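Local coordinates for protein Fe(2+) transporter FeoB (Escherichia coli, PDB 3I8S) that probably couples GTP binding to channel opening and ferrous iron uptake across the inner membrane, this chain being its cytosolic GTPase and helical region, at residues T53-T65 with S71-S83. Residues are numbered along the deposited sequence; the frame is centred on the assembly and turned at random.
Sequences TLVDLPGTYSLTT and SLDEQIACHYILS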
# COMPACT_ATOMS: atom_id res chain seq x y z
N THR A 53 -8.65 -14.60 7.93
CA THR A 53 -7.24 -14.86 8.21
C THR A 53 -6.53 -13.56 7.95
O THR A 53 -6.61 -13.02 6.84
CB THR A 53 -6.63 -15.96 7.30
OG1 THR A 53 -7.31 -17.21 7.55
CG2 THR A 53 -5.14 -16.14 7.57
N LEU A 54 -5.80 -13.11 8.96
CA LEU A 54 -5.03 -11.87 8.93
C LEU A 54 -3.55 -12.20 8.94
O LEU A 54 -3.05 -12.81 9.87
CB LEU A 54 -5.38 -11.02 10.17
CG LEU A 54 -4.82 -9.61 10.25
CD1 LEU A 54 -5.41 -8.80 9.08
CD2 LEU A 54 -5.08 -9.01 11.69
N VAL A 55 -2.86 -11.80 7.89
CA VAL A 55 -1.44 -12.03 7.70
C VAL A 55 -0.69 -10.74 7.98
O VAL A 55 -0.92 -9.70 7.32
CB VAL A 55 -1.14 -12.53 6.24
CG1 VAL A 55 0.36 -12.75 6.08
CG2 VAL A 55 -1.95 -13.79 5.93
N ASP A 56 0.15 -10.77 8.98
CA ASP A 56 0.87 -9.57 9.41
C ASP A 56 2.10 -9.40 8.53
O ASP A 56 3.02 -10.21 8.61
CB ASP A 56 1.31 -9.71 10.86
CG ASP A 56 2.04 -8.46 11.39
OD1 ASP A 56 1.75 -7.33 10.97
OD2 ASP A 56 2.87 -8.66 12.26
N LEU A 57 2.17 -8.35 7.75
CA LEU A 57 3.34 -8.20 6.87
C LEU A 57 4.45 -7.37 7.56
O LEU A 57 4.15 -6.50 8.39
CB LEU A 57 2.91 -7.57 5.56
CG LEU A 57 1.81 -8.26 4.77
CD1 LEU A 57 1.58 -7.53 3.47
CD2 LEU A 57 2.17 -9.75 4.58
N PRO A 58 5.73 -7.63 7.24
CA PRO A 58 6.79 -6.87 7.91
C PRO A 58 6.62 -5.39 7.63
O PRO A 58 6.13 -5.02 6.58
CB PRO A 58 8.08 -7.41 7.28
CG PRO A 58 7.72 -8.71 6.73
CD PRO A 58 6.29 -8.61 6.29
N GLY A 59 6.96 -4.56 8.60
CA GLY A 59 6.83 -3.11 8.44
C GLY A 59 7.73 -2.63 7.33
O GLY A 59 8.85 -3.11 7.19
N THR A 60 7.24 -1.67 6.55
CA THR A 60 7.97 -1.15 5.41
C THR A 60 7.51 0.28 5.04
O THR A 60 6.35 0.62 5.24
CB THR A 60 7.86 -2.10 4.16
OG1 THR A 60 8.82 -1.70 3.19
CG2 THR A 60 6.45 -2.13 3.53
N TYR A 61 8.45 1.07 4.52
CA TYR A 61 8.19 2.42 4.03
C TYR A 61 7.59 2.38 2.61
O TYR A 61 6.83 3.26 2.23
CB TYR A 61 9.47 3.27 4.06
CG TYR A 61 9.29 4.58 3.36
CD1 TYR A 61 8.51 5.59 3.92
CD2 TYR A 61 9.91 4.84 2.13
CE1 TYR A 61 8.31 6.80 3.25
CE2 TYR A 61 9.69 6.02 1.46
CZ TYR A 61 8.95 7.01 2.03
OH TYR A 61 8.77 8.18 1.32
N SER A 62 7.94 1.34 1.84
CA SER A 62 7.53 1.22 0.46
C SER A 62 7.58 -0.24 -0.01
O SER A 62 7.98 -1.11 0.75
CB SER A 62 8.43 2.07 -0.45
OG SER A 62 9.65 1.42 -0.76
N LEU A 63 7.19 -0.45 -1.25
CA LEU A 63 7.27 -1.74 -1.91
C LEU A 63 8.43 -1.75 -2.91
O LEU A 63 8.58 -2.71 -3.69
CB LEU A 63 5.95 -2.04 -2.62
CG LEU A 63 4.73 -2.19 -1.70
CD1 LEU A 63 3.49 -2.62 -2.46
CD2 LEU A 63 4.95 -3.08 -0.52
N THR A 64 9.29 -0.74 -2.86
CA THR A 64 10.31 -0.52 -3.86
C THR A 64 11.66 -1.08 -3.44
O THR A 64 12.07 -0.89 -2.29
CB THR A 64 10.46 0.99 -4.15
OG1 THR A 64 9.23 1.47 -4.71
CG2 THR A 64 11.62 1.24 -5.09
N THR A 65 12.32 -1.75 -4.39
CA THR A 65 13.63 -2.39 -4.24
C THR A 65 14.66 -1.79 -5.20
O THR A 65 15.21 -0.72 -4.94
CB THR A 65 13.58 -3.88 -4.65
OG1 THR A 65 12.75 -4.60 -3.75
CG2 THR A 65 15.01 -4.44 -4.68
N SER A 71 16.09 -3.76 2.45
CA SER A 71 15.58 -4.70 3.43
C SER A 71 14.77 -5.86 2.82
O SER A 71 14.01 -5.73 1.84
CB SER A 71 14.78 -3.98 4.54
OG SER A 71 13.50 -3.52 4.12
N LEU A 72 14.98 -7.01 3.43
CA LEU A 72 14.13 -8.16 3.20
C LEU A 72 12.71 -7.80 3.46
O LEU A 72 11.84 -8.13 2.66
CB LEU A 72 14.50 -9.32 4.14
CG LEU A 72 15.35 -10.41 3.56
CD1 LEU A 72 15.85 -11.29 4.70
CD2 LEU A 72 14.50 -11.20 2.58
N ASP A 73 12.48 -7.09 4.58
CA ASP A 73 11.12 -6.77 5.04
C ASP A 73 10.27 -6.19 3.90
O ASP A 73 9.13 -6.59 3.71
CB ASP A 73 11.15 -5.81 6.25
CG ASP A 73 11.49 -6.51 7.59
OD1 ASP A 73 11.87 -7.71 7.63
OD2 ASP A 73 11.41 -5.83 8.65
N GLU A 74 10.82 -5.25 3.15
CA GLU A 74 10.18 -4.65 1.98
C GLU A 74 9.90 -5.60 0.79
O GLU A 74 8.83 -5.53 0.13
CB GLU A 74 11.05 -3.48 1.54
CG GLU A 74 10.65 -2.73 0.29
CD GLU A 74 10.85 -3.51 -0.98
OE1 GLU A 74 12.00 -3.88 -1.27
OE2 GLU A 74 9.85 -3.72 -1.72
N GLN A 75 10.85 -6.46 0.48
CA GLN A 75 10.62 -7.43 -0.61
C GLN A 75 9.58 -8.47 -0.23
O GLN A 75 8.76 -8.89 -1.06
CB GLN A 75 11.92 -8.08 -1.00
CG GLN A 75 12.84 -7.04 -1.57
CD GLN A 75 14.14 -7.54 -2.04
OE1 GLN A 75 14.62 -8.61 -1.64
NE2 GLN A 75 14.77 -6.74 -2.90
N ILE A 76 9.59 -8.86 1.04
CA ILE A 76 8.59 -9.81 1.55
C ILE A 76 7.17 -9.26 1.42
O ILE A 76 6.23 -9.94 0.95
CB ILE A 76 8.91 -10.21 3.02
CG1 ILE A 76 10.15 -11.07 3.05
CG2 ILE A 76 7.70 -10.90 3.67
CD1 ILE A 76 10.87 -11.19 4.43
N ALA A 77 7.01 -8.00 1.83
CA ALA A 77 5.77 -7.31 1.73
C ALA A 77 5.32 -7.24 0.28
O ALA A 77 4.20 -7.64 -0.04
CB ALA A 77 5.90 -5.89 2.32
N CYS A 78 6.18 -6.75 -0.60
CA CYS A 78 5.88 -6.66 -2.01
C CYS A 78 5.51 -8.03 -2.66
O CYS A 78 4.56 -8.16 -3.40
CB CYS A 78 7.10 -6.09 -2.71
SG CYS A 78 6.83 -5.73 -4.41
N HIS A 79 6.28 -9.05 -2.34
CA HIS A 79 6.06 -10.35 -2.92
C HIS A 79 4.68 -10.88 -2.49
O HIS A 79 3.93 -11.39 -3.29
CB HIS A 79 7.17 -11.27 -2.45
CG HIS A 79 6.97 -12.70 -2.84
ND1 HIS A 79 6.32 -13.60 -2.03
CD2 HIS A 79 7.26 -13.36 -3.98
CE1 HIS A 79 6.27 -14.77 -2.63
NE2 HIS A 79 6.84 -14.65 -3.81
N TYR A 80 4.34 -10.73 -1.22
CA TYR A 80 3.00 -11.17 -0.77
C TYR A 80 1.88 -10.42 -1.49
O TYR A 80 0.93 -10.99 -2.00
CB TYR A 80 2.84 -10.94 0.71
CG TYR A 80 1.54 -11.50 1.23
CD1 TYR A 80 1.40 -12.86 1.49
CD2 TYR A 80 0.45 -10.66 1.42
CE1 TYR A 80 0.18 -13.38 1.94
CE2 TYR A 80 -0.77 -11.15 1.88
CZ TYR A 80 -0.88 -12.51 2.17
OH TYR A 80 -2.13 -13.01 2.56
N ILE A 81 2.05 -9.12 -1.58
CA ILE A 81 1.01 -8.26 -2.13
C ILE A 81 0.79 -8.65 -3.62
O ILE A 81 -0.35 -8.76 -4.07
CB ILE A 81 1.35 -6.75 -1.82
CG1 ILE A 81 1.56 -6.48 -0.29
CG2 ILE A 81 0.33 -5.77 -2.41
CD1 ILE A 81 0.32 -6.28 0.56
N LEU A 82 1.87 -8.94 -4.37
CA LEU A 82 1.78 -9.35 -5.78
C LEU A 82 1.34 -10.80 -5.99
O LEU A 82 1.03 -11.21 -7.09
CB LEU A 82 3.13 -9.17 -6.49
CG LEU A 82 3.67 -7.76 -6.74
CD1 LEU A 82 3.85 -6.98 -5.49
CD2 LEU A 82 4.99 -7.88 -7.50
N SER A 83 1.33 -11.59 -4.92
CA SER A 83 1.02 -13.01 -5.01
C SER A 83 -0.45 -13.24 -5.27
O SER A 83 -0.82 -14.28 -5.83
CB SER A 83 1.39 -13.73 -3.70
OG SER A 83 0.43 -13.46 -2.70
O HOH W 1 10.49 -3.42 9.27
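E74, on the helix that follows the DLPG motif, reaches into the loop 60-65, and its side chain can be followed outward. CB lies 3.3 Å from T60 OG1, a hydroxyl already spent on S62 O. With CG anti to the backbone N (chi1 177°), the chain runs out from the helix past S62 O, 3.2 Å from CG; the bend at chi2 (-70°) then brings CD to 3.2 Å from T64 O. At the tip OE1 receives the hydroxyl proton of T65 OG1 (2.7 Å) on its syn lone pair. The same T65 OG1 accepts from Q75 NE2 at 3.1 Å, nearly in the amide plane, so one threonine oxygen ties together two consecutive helix residues.

From the loop side L63 covers A77, with CD2 near its CB. Towards the strand the contact stays largely apolar: P58 sets CG and CD against I76 CG2, L57 CD2 stands over the face of the Y80 ring, 4.1 Å from its centroid, and V55 meets the phenol end. A water donates to both G59 O and D73 OD2, linking loop and helix.

This is the switch II region of a G domain: strand 51-56 runs into the predicted GTP-binding DLPG segment, where K16 of the P-loop hydrogen-bonds L57 O through NZ, and helix 72-83 packs back over it, with Y80 against strand 4-10 and T65 touching helix 213-218.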